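Local coordinates for protein tRNA (Adenine(22)-N(1))-methyltransferase (Mycoplasma capricolum subsp. capricolum, PDB 6QE6) that probably methylates N1 of adenine 22 in tRNA with a methyl group from S-adenosylmethionine, and is bound here to the product S-adenosylhomocysteine, at residues K31-S36 with I107-I112; Y52-N57 with F82-Q87; T59-A64 with E103-D108; K70-A75 with I88-S93. All coordinates share one frame; numbering follows the deposited sequence.

Contact 1 of 4, residues K31-S36 with I107-I112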
# COMPACT_ATOMS: atom_id res chain seq x y z
N LYS A 31 0.25 11.52 -6.51
CA LYS A 31 0.66 12.78 -5.87
C LYS A 31 1.97 12.64 -5.12
O LYS A 31 2.71 13.62 -4.99
CB LYS A 31 -0.44 13.28 -4.93
CG LYS A 31 -1.73 13.57 -5.63
CD LYS A 31 -2.54 14.59 -4.88
CE LYS A 31 -3.90 14.66 -5.49
NZ LYS A 31 -4.43 13.28 -5.43
N LEU A 32 2.29 11.45 -4.61
CA LEU A 32 3.50 11.24 -3.83
C LEU A 32 4.76 11.07 -4.68
O LEU A 32 5.85 10.94 -4.11
CB LEU A 32 3.32 10.02 -2.92
CG LEU A 32 2.10 10.07 -2.00
CD1 LEU A 32 1.76 8.73 -1.33
CD2 LEU A 32 2.29 11.17 -0.96
N ILE A 33 4.64 11.05 -6.00
CA ILE A 33 5.75 10.67 -6.88
C ILE A 33 6.10 11.85 -7.77
O ILE A 33 5.28 12.28 -8.60
CB ILE A 33 5.43 9.45 -7.74
CG1 ILE A 33 5.13 8.24 -6.87
CG2 ILE A 33 6.60 9.16 -8.69
CD1 ILE A 33 4.97 6.99 -7.65
N ASN A 34 7.33 12.34 -7.64
CA ASN A 34 7.81 13.44 -8.45
C ASN A 34 9.31 13.30 -8.66
O ASN A 34 10.01 12.69 -7.84
CB ASN A 34 7.48 14.79 -7.80
CG ASN A 34 5.98 15.03 -7.72
OD1 ASN A 34 5.35 15.39 -8.71
ND2 ASN A 34 5.40 14.82 -6.53
N ASN A 35 9.80 13.83 -9.78
CA ASN A 35 11.23 13.99 -10.01
C ASN A 35 11.97 12.67 -9.86
O ASN A 35 13.06 12.63 -9.29
CB ASN A 35 11.83 15.04 -9.07
CG ASN A 35 11.15 16.37 -9.20
OD1 ASN A 35 10.98 16.88 -10.32
ND2 ASN A 35 10.72 16.94 -8.08
N SER A 36 11.37 11.59 -10.34
CA SER A 36 11.93 10.26 -10.19
C SER A 36 12.60 9.82 -11.47
O SER A 36 12.20 10.24 -12.56
CB SER A 36 10.86 9.24 -9.80
OG SER A 36 10.38 9.53 -8.51
N ILE A 107 15.60 1.83 -8.47
CA ILE A 107 14.19 2.22 -8.53
C ILE A 107 13.90 3.19 -7.39
O ILE A 107 14.13 2.87 -6.22
CB ILE A 107 13.28 0.98 -8.47
CG1 ILE A 107 13.49 0.12 -9.72
CG2 ILE A 107 11.80 1.38 -8.32
CD1 ILE A 107 13.05 -1.30 -9.55
N ASP A 108 13.40 4.38 -7.74
CA ASP A 108 13.04 5.36 -6.72
C ASP A 108 11.81 4.92 -5.93
O ASP A 108 11.79 5.01 -4.70
CB ASP A 108 12.79 6.72 -7.37
CG ASP A 108 14.03 7.29 -8.03
OD1 ASP A 108 14.72 8.11 -7.38
OD2 ASP A 108 14.34 6.92 -9.18
N TYR A 109 10.78 4.44 -6.62
CA TYR A 109 9.54 4.07 -5.96
C TYR A 109 9.01 2.79 -6.56
O TYR A 109 8.79 2.71 -7.77
CB TYR A 109 8.47 5.14 -6.10
CG TYR A 109 8.70 6.44 -5.40
CD1 TYR A 109 8.22 6.66 -4.11
CD2 TYR A 109 9.35 7.50 -6.06
CE1 TYR A 109 8.40 7.88 -3.48
CE2 TYR A 109 9.54 8.72 -5.42
CZ TYR A 109 9.06 8.90 -4.14
OH TYR A 109 9.24 10.11 -3.53
N VAL A 110 8.76 1.80 -5.72
CA VAL A 110 7.94 0.67 -6.09
C VAL A 110 6.53 0.94 -5.58
O VAL A 110 6.35 1.26 -4.39
CB VAL A 110 8.51 -0.63 -5.54
CG1 VAL A 110 7.49 -1.73 -5.67
CG2 VAL A 110 9.80 -0.97 -6.30
N THR A 111 5.54 0.86 -6.46
CA THR A 111 4.15 0.99 -6.08
C THR A 111 3.47 -0.36 -6.19
O THR A 111 3.71 -1.12 -7.14
CB THR A 111 3.39 2.03 -6.91
OG1 THR A 111 3.45 1.68 -8.31
CG2 THR A 111 3.99 3.41 -6.70
N ILE A 112 2.66 -0.67 -5.18
CA ILE A 112 1.88 -1.89 -5.11
C ILE A 112 0.48 -1.46 -4.72
O ILE A 112 0.26 -1.02 -3.58
CB ILE A 112 2.44 -2.89 -4.09
CG1 ILE A 112 3.92 -3.14 -4.34
CG2 ILE A 112 1.64 -4.17 -4.13
CD1 ILE A 112 4.66 -3.81 -3.19
O HOH W 1 8.53 12.14 -5.09
O HOH W 2 7.50 11.17 -1.68

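Contact 2 of 4, residues Y52-N57 with F82-Q87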
# COMPACT_ATOMS: atom_id res chain seq x y z
N TYR A 52 0.29 7.31 -16.76
CA TYR A 52 0.05 8.63 -16.18
C TYR A 52 1.34 9.27 -15.68
O TYR A 52 1.63 10.44 -15.97
CB TYR A 52 -0.96 8.52 -15.04
CG TYR A 52 -1.25 9.85 -14.37
CD1 TYR A 52 -2.32 10.63 -14.79
CD2 TYR A 52 -0.44 10.32 -13.32
CE1 TYR A 52 -2.61 11.85 -14.21
CE2 TYR A 52 -0.72 11.56 -12.71
CZ TYR A 52 -1.81 12.32 -13.17
OH TYR A 52 -2.14 13.54 -12.60
N LEU A 53 2.14 8.51 -14.91
CA LEU A 53 3.35 9.05 -14.30
C LEU A 53 4.36 9.50 -15.36
O LEU A 53 5.01 10.54 -15.21
CB LEU A 53 3.99 8.01 -13.38
CG LEU A 53 3.26 7.67 -12.08
CD1 LEU A 53 3.93 6.49 -11.43
CD2 LEU A 53 3.26 8.87 -11.14
N VAL A 54 4.50 8.72 -16.43
CA VAL A 54 5.41 9.13 -17.49
C VAL A 54 4.86 10.34 -18.24
O VAL A 54 5.59 11.30 -18.52
CB VAL A 54 5.69 7.94 -18.44
CG1 VAL A 54 6.24 8.44 -19.77
CG2 VAL A 54 6.66 6.98 -17.76
N GLN A 55 3.56 10.34 -18.55
CA GLN A 55 2.97 11.47 -19.26
C GLN A 55 3.13 12.78 -18.50
O GLN A 55 3.32 13.83 -19.11
CB GLN A 55 1.49 11.21 -19.54
CG GLN A 55 1.26 10.21 -20.66
CD GLN A 55 -0.20 10.00 -20.98
OE1 GLN A 55 -1.05 9.94 -20.08
NE2 GLN A 55 -0.51 9.85 -22.27
N ASN A 56 3.09 12.74 -17.17
CA ASN A 56 3.20 13.96 -16.38
C ASN A 56 4.61 14.21 -15.87
O ASN A 56 4.81 15.08 -15.02
CB ASN A 56 2.20 13.92 -15.23
CG ASN A 56 0.77 14.14 -15.71
OD1 ASN A 56 0.17 15.19 -15.46
ND2 ASN A 56 0.23 13.15 -16.42
N ASN A 57 5.60 13.50 -16.40
CA ASN A 57 7.01 13.75 -16.10
C ASN A 57 7.31 13.58 -14.60
O ASN A 57 8.22 14.21 -14.05
CB ASN A 57 7.44 15.14 -16.59
CG ASN A 57 6.83 15.49 -17.96
OD1 ASN A 57 7.09 14.82 -18.97
ND2 ASN A 57 6.02 16.55 -17.99
N PHE A 82 -0.18 5.25 -26.69
CA PHE A 82 0.24 6.57 -26.23
C PHE A 82 1.66 6.92 -26.65
O PHE A 82 2.13 8.02 -26.35
CB PHE A 82 0.12 6.68 -24.70
CG PHE A 82 -1.30 6.67 -24.21
CD1 PHE A 82 -2.05 7.84 -24.17
CD2 PHE A 82 -1.89 5.50 -23.77
CE1 PHE A 82 -3.35 7.84 -23.71
CE2 PHE A 82 -3.20 5.50 -23.32
CZ PHE A 82 -3.92 6.67 -23.29
N GLY A 83 2.35 6.00 -27.32
CA GLY A 83 3.69 6.27 -27.84
C GLY A 83 4.78 6.27 -26.79
O GLY A 83 5.72 7.07 -26.88
N LEU A 84 4.69 5.37 -25.80
CA LEU A 84 5.59 5.39 -24.66
C LEU A 84 6.45 4.13 -24.55
O LEU A 84 7.02 3.88 -23.49
CB LEU A 84 4.80 5.61 -23.37
CG LEU A 84 4.16 7.00 -23.27
CD1 LEU A 84 3.29 7.18 -22.03
CD2 LEU A 84 5.24 8.10 -23.34
N THR A 85 6.59 3.36 -25.63
CA THR A 85 7.33 2.10 -25.53
C THR A 85 8.79 2.31 -25.18
O THR A 85 9.43 1.39 -24.64
CB THR A 85 7.24 1.29 -26.82
OG1 THR A 85 8.02 1.95 -27.83
CG2 THR A 85 5.80 1.18 -27.29
N GLY A 86 9.35 3.48 -25.46
CA GLY A 86 10.71 3.78 -25.04
C GLY A 86 10.87 4.22 -23.60
O GLY A 86 12.00 4.48 -23.17
N GLN A 87 9.77 4.33 -22.84
CA GLN A 87 9.82 4.82 -21.47
C GLN A 87 9.17 3.84 -20.50
O GLN A 87 9.52 3.82 -19.32
CB GLN A 87 9.15 6.18 -21.34
CG GLN A 87 9.90 7.34 -22.02
CD GLN A 87 9.62 7.45 -23.54
OE1 GLN A 87 8.47 7.39 -23.99
NE2 GLN A 87 10.69 7.64 -24.33

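Contact 3 of 4, residues T59-A64 with E103-D108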
# COMPACT_ATOMS: atom_id res chain seq x y z
N THR A 59 8.05 10.45 -13.52
CA THR A 59 9.14 9.51 -13.65
C THR A 59 9.63 9.55 -15.10
O THR A 59 8.88 9.89 -16.02
CB THR A 59 8.69 8.08 -13.25
OG1 THR A 59 9.83 7.22 -13.16
CG2 THR A 59 7.74 7.51 -14.24
N LYS A 60 10.91 9.23 -15.28
CA LYS A 60 11.49 9.18 -16.62
C LYS A 60 11.20 7.85 -17.29
O LYS A 60 10.90 7.80 -18.49
CB LYS A 60 13.00 9.43 -16.57
CG LYS A 60 13.42 10.79 -16.03
CD LYS A 60 13.07 11.92 -17.00
CE LYS A 60 13.64 13.26 -16.53
NZ LYS A 60 13.27 14.34 -17.47
N ILE A 61 11.30 6.75 -16.54
CA ILE A 61 10.89 5.45 -17.05
C ILE A 61 10.04 4.72 -16.00
O ILE A 61 9.99 5.08 -14.82
CB ILE A 61 12.09 4.57 -17.48
CG1 ILE A 61 12.93 4.15 -16.28
CG2 ILE A 61 12.94 5.28 -18.53
CD1 ILE A 61 13.68 2.86 -16.53
N ALA A 62 9.34 3.68 -16.46
CA ALA A 62 8.54 2.86 -15.56
C ALA A 62 8.64 1.40 -15.96
O ALA A 62 8.65 1.06 -17.15
CB ALA A 62 7.06 3.30 -15.55
N TYR A 63 8.75 0.55 -14.96
CA TYR A 63 8.58 -0.89 -15.11
C TYR A 63 7.14 -1.26 -14.75
O TYR A 63 6.70 -1.03 -13.62
CB TYR A 63 9.57 -1.63 -14.21
CG TYR A 63 11.00 -1.33 -14.55
CD1 TYR A 63 11.55 -1.73 -15.77
CD2 TYR A 63 11.80 -0.65 -13.67
CE1 TYR A 63 12.88 -1.44 -16.08
CE2 TYR A 63 13.11 -0.37 -13.97
CZ TYR A 63 13.66 -0.76 -15.16
OH TYR A 63 14.98 -0.46 -15.39
N ALA A 64 6.41 -1.82 -15.70
CA ALA A 64 5.00 -2.16 -15.52
C ALA A 64 4.89 -3.68 -15.40
O ALA A 64 4.92 -4.40 -16.40
CB ALA A 64 4.15 -1.63 -16.66
N GLU A 103 19.70 -5.63 -15.89
CA GLU A 103 19.20 -4.50 -16.68
C GLU A 103 18.17 -3.65 -15.93
O GLU A 103 17.86 -2.55 -16.38
CB GLU A 103 18.59 -5.02 -17.98
CG GLU A 103 17.28 -5.80 -17.81
CD GLU A 103 17.48 -7.31 -17.57
OE1 GLU A 103 18.64 -7.79 -17.70
OE2 GLU A 103 16.47 -8.00 -17.26
N ILE A 104 17.64 -4.13 -14.80
CA ILE A 104 16.77 -3.30 -13.98
C ILE A 104 17.62 -2.27 -13.25
O ILE A 104 18.55 -2.63 -12.52
CB ILE A 104 15.96 -4.15 -12.99
CG1 ILE A 104 15.18 -5.22 -13.75
CG2 ILE A 104 15.00 -3.28 -12.22
CD1 ILE A 104 14.39 -4.66 -14.88
N LEU A 105 17.32 -0.99 -13.46
CA LEU A 105 18.04 0.09 -12.79
C LEU A 105 17.54 0.27 -11.36
O LEU A 105 16.50 -0.25 -10.96
CB LEU A 105 17.88 1.42 -13.52
CG LEU A 105 18.01 1.62 -15.02
CD1 LEU A 105 17.81 3.10 -15.28
CD2 LEU A 105 19.36 1.15 -15.54
N ASN A 106 18.31 1.05 -10.59
CA ASN A 106 17.85 1.52 -9.29
C ASN A 106 16.48 2.16 -9.41
O ASN A 106 16.23 2.95 -10.32
CB ASN A 106 18.83 2.53 -8.71
CG ASN A 106 20.06 1.90 -8.15
OD1 ASN A 106 20.16 0.68 -8.07
ND2 ASN A 106 21.02 2.72 -7.76
N ILE A 107 15.60 1.83 -8.47
CA ILE A 107 14.19 2.22 -8.53
C ILE A 107 13.90 3.19 -7.39
O ILE A 107 14.13 2.87 -6.22
CB ILE A 107 13.28 0.98 -8.47
CG1 ILE A 107 13.49 0.12 -9.72
CG2 ILE A 107 11.80 1.38 -8.32
CD1 ILE A 107 13.05 -1.30 -9.55
N ASP A 108 13.40 4.38 -7.74
CA ASP A 108 13.04 5.36 -6.72
C ASP A 108 11.81 4.92 -5.93
O ASP A 108 11.79 5.01 -4.70
CB ASP A 108 12.79 6.72 -7.37
CG ASP A 108 14.03 7.29 -8.03
OD1 ASP A 108 14.72 8.11 -7.38
OD2 ASP A 108 14.34 6.92 -9.18
O HOH W 3 15.61 -1.42 -17.97

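Contact 4 of 4, residues K70-A75 with I88-S93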
# COMPACT_ATOMS: atom_id res chain seq x y z
N LYS A 70 -1.67 -12.18 -19.18
CA LYS A 70 -2.90 -11.76 -19.85
C LYS A 70 -3.10 -10.25 -19.79
O LYS A 70 -3.12 -9.60 -20.85
CB LYS A 70 -4.06 -12.57 -19.27
CG LYS A 70 -5.47 -12.15 -19.63
CD LYS A 70 -6.40 -13.12 -18.93
CE LYS A 70 -7.84 -13.01 -19.38
NZ LYS A 70 -8.59 -14.24 -18.98
N PRO A 71 -3.21 -9.61 -18.60
CA PRO A 71 -3.37 -8.15 -18.59
C PRO A 71 -2.13 -7.42 -19.07
O PRO A 71 -2.24 -6.28 -19.54
CB PRO A 71 -3.68 -7.84 -17.12
CG PRO A 71 -2.98 -8.90 -16.38
CD PRO A 71 -3.06 -10.14 -17.23
N LEU A 72 -0.96 -8.05 -18.97
CA LEU A 72 0.26 -7.44 -19.48
C LEU A 72 0.20 -7.21 -20.99
O LEU A 72 0.80 -6.26 -21.49
CB LEU A 72 1.44 -8.33 -19.11
CG LEU A 72 2.71 -7.67 -18.59
CD1 LEU A 72 2.43 -6.48 -17.68
CD2 LEU A 72 3.54 -8.70 -17.86
N ASN A 73 -0.54 -8.05 -21.72
CA ASN A 73 -0.73 -7.84 -23.15
C ASN A 73 -1.52 -6.57 -23.42
O ASN A 73 -1.23 -5.83 -24.37
CB ASN A 73 -1.44 -9.03 -23.78
CG ASN A 73 -0.62 -10.29 -23.73
OD1 ASN A 73 0.55 -10.29 -24.07
ND2 ASN A 73 -1.25 -11.38 -23.29
N ILE A 74 -2.57 -6.33 -22.63
CA ILE A 74 -3.32 -5.08 -22.73
C ILE A 74 -2.45 -3.90 -22.34
O ILE A 74 -2.51 -2.83 -22.96
CB ILE A 74 -4.58 -5.18 -21.86
CG1 ILE A 74 -5.27 -6.52 -22.12
CG2 ILE A 74 -5.49 -3.98 -22.09
CD1 ILE A 74 -6.35 -6.88 -21.13
N ALA A 75 -1.62 -4.08 -21.31
CA ALA A 75 -0.72 -3.01 -20.88
C ALA A 75 0.21 -2.59 -22.00
O ALA A 75 0.44 -1.40 -22.21
CB ALA A 75 0.08 -3.47 -19.67
N ILE A 88 8.22 3.02 -20.97
CA ILE A 88 7.56 2.05 -20.12
C ILE A 88 7.82 0.65 -20.66
O ILE A 88 7.73 0.43 -21.87
CB ILE A 88 6.05 2.34 -20.00
CG1 ILE A 88 5.86 3.75 -19.43
CG2 ILE A 88 5.35 1.32 -19.12
CD1 ILE A 88 4.42 4.17 -19.34
N PHE A 89 8.15 -0.28 -19.77
CA PHE A 89 8.59 -1.62 -20.14
C PHE A 89 7.76 -2.62 -19.36
O PHE A 89 7.71 -2.55 -18.13
CB PHE A 89 10.08 -1.82 -19.83
CG PHE A 89 10.96 -0.78 -20.45
CD1 PHE A 89 11.35 -0.88 -21.78
CD2 PHE A 89 11.39 0.31 -19.72
CE1 PHE A 89 12.14 0.10 -22.36
CE2 PHE A 89 12.20 1.30 -20.30
CZ PHE A 89 12.57 1.19 -21.62
N THR A 90 7.11 -3.54 -20.06
CA THR A 90 6.33 -4.56 -19.36
C THR A 90 7.24 -5.68 -18.89
O THR A 90 8.15 -6.11 -19.60
CB THR A 90 5.23 -5.12 -20.26
OG1 THR A 90 5.74 -5.33 -21.58
CG2 THR A 90 4.04 -4.17 -20.32
N ILE A 91 7.01 -6.13 -17.66
CA ILE A 91 7.78 -7.19 -17.04
C ILE A 91 6.82 -8.21 -16.43
O ILE A 91 5.96 -7.85 -15.61
CB ILE A 91 8.73 -6.66 -15.95
CG1 ILE A 91 9.64 -5.54 -16.48
CG2 ILE A 91 9.54 -7.81 -15.32
CD1 ILE A 91 10.52 -5.95 -17.63
N LEU A 92 6.96 -9.47 -16.83
CA LEU A 92 6.20 -10.57 -16.25
C LEU A 92 6.98 -11.13 -15.06
O LEU A 92 8.10 -11.62 -15.24
CB LEU A 92 5.94 -11.64 -17.30
CG LEU A 92 5.33 -12.93 -16.79
CD1 LEU A 92 3.86 -12.73 -16.46
CD2 LEU A 92 5.51 -14.01 -17.83
N SER A 93 6.40 -11.07 -13.86
CA SER A 93 7.17 -11.41 -12.67
C SER A 93 6.24 -11.56 -11.47
O SER A 93 5.26 -10.82 -11.32
CB SER A 93 8.22 -10.32 -12.37
OG SER A 93 9.03 -10.65 -11.25

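Contact 1 of 4, residues K31-S36 with I107-I112
Y109 reaches from strand 109-115 into the loop L32-S36, which leads from helix 24-31 to strand 36-42, the first strand of the Rossmann-like class I methyltransferase fold. Its CB points toward the loop, and chi1 of -68° leaves CG beside the backbone N. Further along the ring, CD2 and CE2 meet S36 OG, which lies in the ring plane at the edge, 3.3 Å from Y109 CE2. One face lies under I33: CG1 sits 4.2 Å above the plane, offset toward the rim, and I33 CG2 comes within 4.2 Å of Y109 CD2 as the two side chains slide past each other. The serine hydroxyl does not bond to the tyrosine but turns back to donate to N34 O, approaching from above the carbonyl plane. Further along strand 109-115, I33 CD1 packs on T111 CG2 at 3.8 Å, while T111 OG1 is occupied by D41. D108 CB abuts S36, and its OD2 receives the backbone N-H groups of T37 and A38. At its tip, Y109 OH stands 3.5 Å from L32 O, and two waters bridge the pair. Water 1 donates to both oxygens and accepts from N34 N; water 2 donates to L32 O and receives the Y109 hydroxyl proton, its oxygen 2.8 Å from Y109 OH.

Contact 2 of 4, residues Y52-N57 with F82-Q87
A chi1 of 162° on V54 swings CG1 out to L84, whose own chi1 of -67° holds CG beside its N, and the two side chains come together tip to tip. V54 CG1 lies 3.7 Å from L84 CD2 and is also near L84 CD1, and Q87 CB closes on the same methyl at 4.0 Å. The next residue, Q55, is extended beyond CG: its CG rests on L84 CD1 at 3.9 Å, and its amide carries on to F82. Q55 NE2 approaches F82 CD1 obliquely, 3.2 Å away, with the amide and ring planes nearly perpendicular (86°). The contact joins the C-terminal ends of helices 48-55 and 69-81, both finished by a Schellman motif, with N57 and G83 as the residues of positive phi. At the first end, Y52 O accepts both the backbone N and the side-chain ND2 of N56, and that ND2 lies over the centre of the Y52 ring. V54 also leans on T59 of the following strand, and L84 on V79. Dispersion thus accounts for the methyl and methylene contacts, while the Q55 amide is a polar group at their margin, with no hydrogen bond between the segments to fix its direction.

Contact 3 of 4, residues T59-A64 with E103-D108
The loop between strands 88-92 and 109-115 runs across strand 59-66 and meets it mainly at Y63, whose hydroxyl is taken up by the loop backbone. L105 N donates to Y63 OH at 3.1 Å in an almost straight bond, with an N-H...O angle of 175°. The same hydroxyl holds water 3, which lies in the ring plane at its edge, 2.8 Å from Y63 OH, and donates onward to E103 O. The phenol oxygen of this buried side chain is therefore gripped by a peptide N-H and by a water that ties it to a second peptide group. Aliphatic carbons of I104 line the ring. With CG1 beside the backbone N and chi2 of -51° folding the chain back on itself, I104 CD1 comes over one face of Y63 in a CH-pi contact, 4.2 Å from the ring centroid and 27° off the normal; I104 CG2 meets Y63 CE2 at 3.9 Å. Strand 59-66 is an inner strand of the class I methyltransferase sheet, between 88-92 and 36-42: A62 pairs with Q87 and F89, and Y63 with I39 and D41. Beyond Y63 it runs on to D66, which binds S-adenosylhomocysteine. I107 CG1 approaches Y63 CE2 obliquely at 4.3 Å, and the CG of L105 lies close to the hydroxyl. Nearer the start of the strand, I61 CD1 and L105 CD1 touch at 4.3 Å. Where the chain turns a corner at K60, T59 OG1 donates to I61 O, 2.7 Å away.

Contact 4 of 4, residues K70-A75 with I88-S93
Side-chain packing between L72 and T90 is central here, joining helix 69-81 to strand 88-92 of one beta-alpha-beta unit. The short segments run antiparallel, 171° between their directions, with axes 9.0 Å apart, as expected where a helix returns the chain across the sheet so that strand 88-92 lies parallel to its neighbour 59-66. L72 and T90 slide past each other: L72 CD1 lies 3.9 Å from T90 CG2, and L72 CG is close to T90 CB. The threonine sets its hydroxyl between backbone N and carbonyl carbon (chi1 42°), which leaves the methyl to meet the helix; A75 CB, one helical turn on from L72, reaches the same T90 CG2 at 4.1 Å. The other methyl of the leucine, L72 CD2, packs on L92 CB at 3.8 Å. A second kind of contact is between side chain and strand backbone. With chi1 of L72 at -137°, off the staggered values, L72 CD2 lies against the strand, 3.4 Å from I91 O and 3.6 Å from L92 CA. I91 sets its CB away from the helix, and its side chain touches F98. Backbone pairing then links the strand to the cofactor site: I91 and S93 both bond with D66, which L72 also touches, and S93 lies in the S-adenosylhomocysteine pocket. The strand thus divides its chemistry: toward the helix it offers apolar contact, methyl against methyl and methyl against peptide, while its backbone hydrogen bonds are made with strand 59-66.

In the fold
All four contacts gather on one half of the mixed sheet, whose strand order 3-2-1-4-5-7-6 is that of class I methyltransferases. Contacts 1 and 3 are closest, centres about 10 Å apart, sharing I107 and D108; contacts 1 and 4 are farthest, about 19 Å, and do not touch. Along the chain, contact 4 nests within the loop closed by contact 3, contact 2 within that of contact 1, and contact 2 crosses both 3 and 4. Contacts 3 and 4 join through pairing of strands 59-66 and 88-92, and V54 of contact 2 packs on T59 and I88. Only contact 4 includes a pocket residue, S93; contact 1 joins a loop to strand 109-115, contact 2 two helix ends, contact 3 strand 59-66 to a loop.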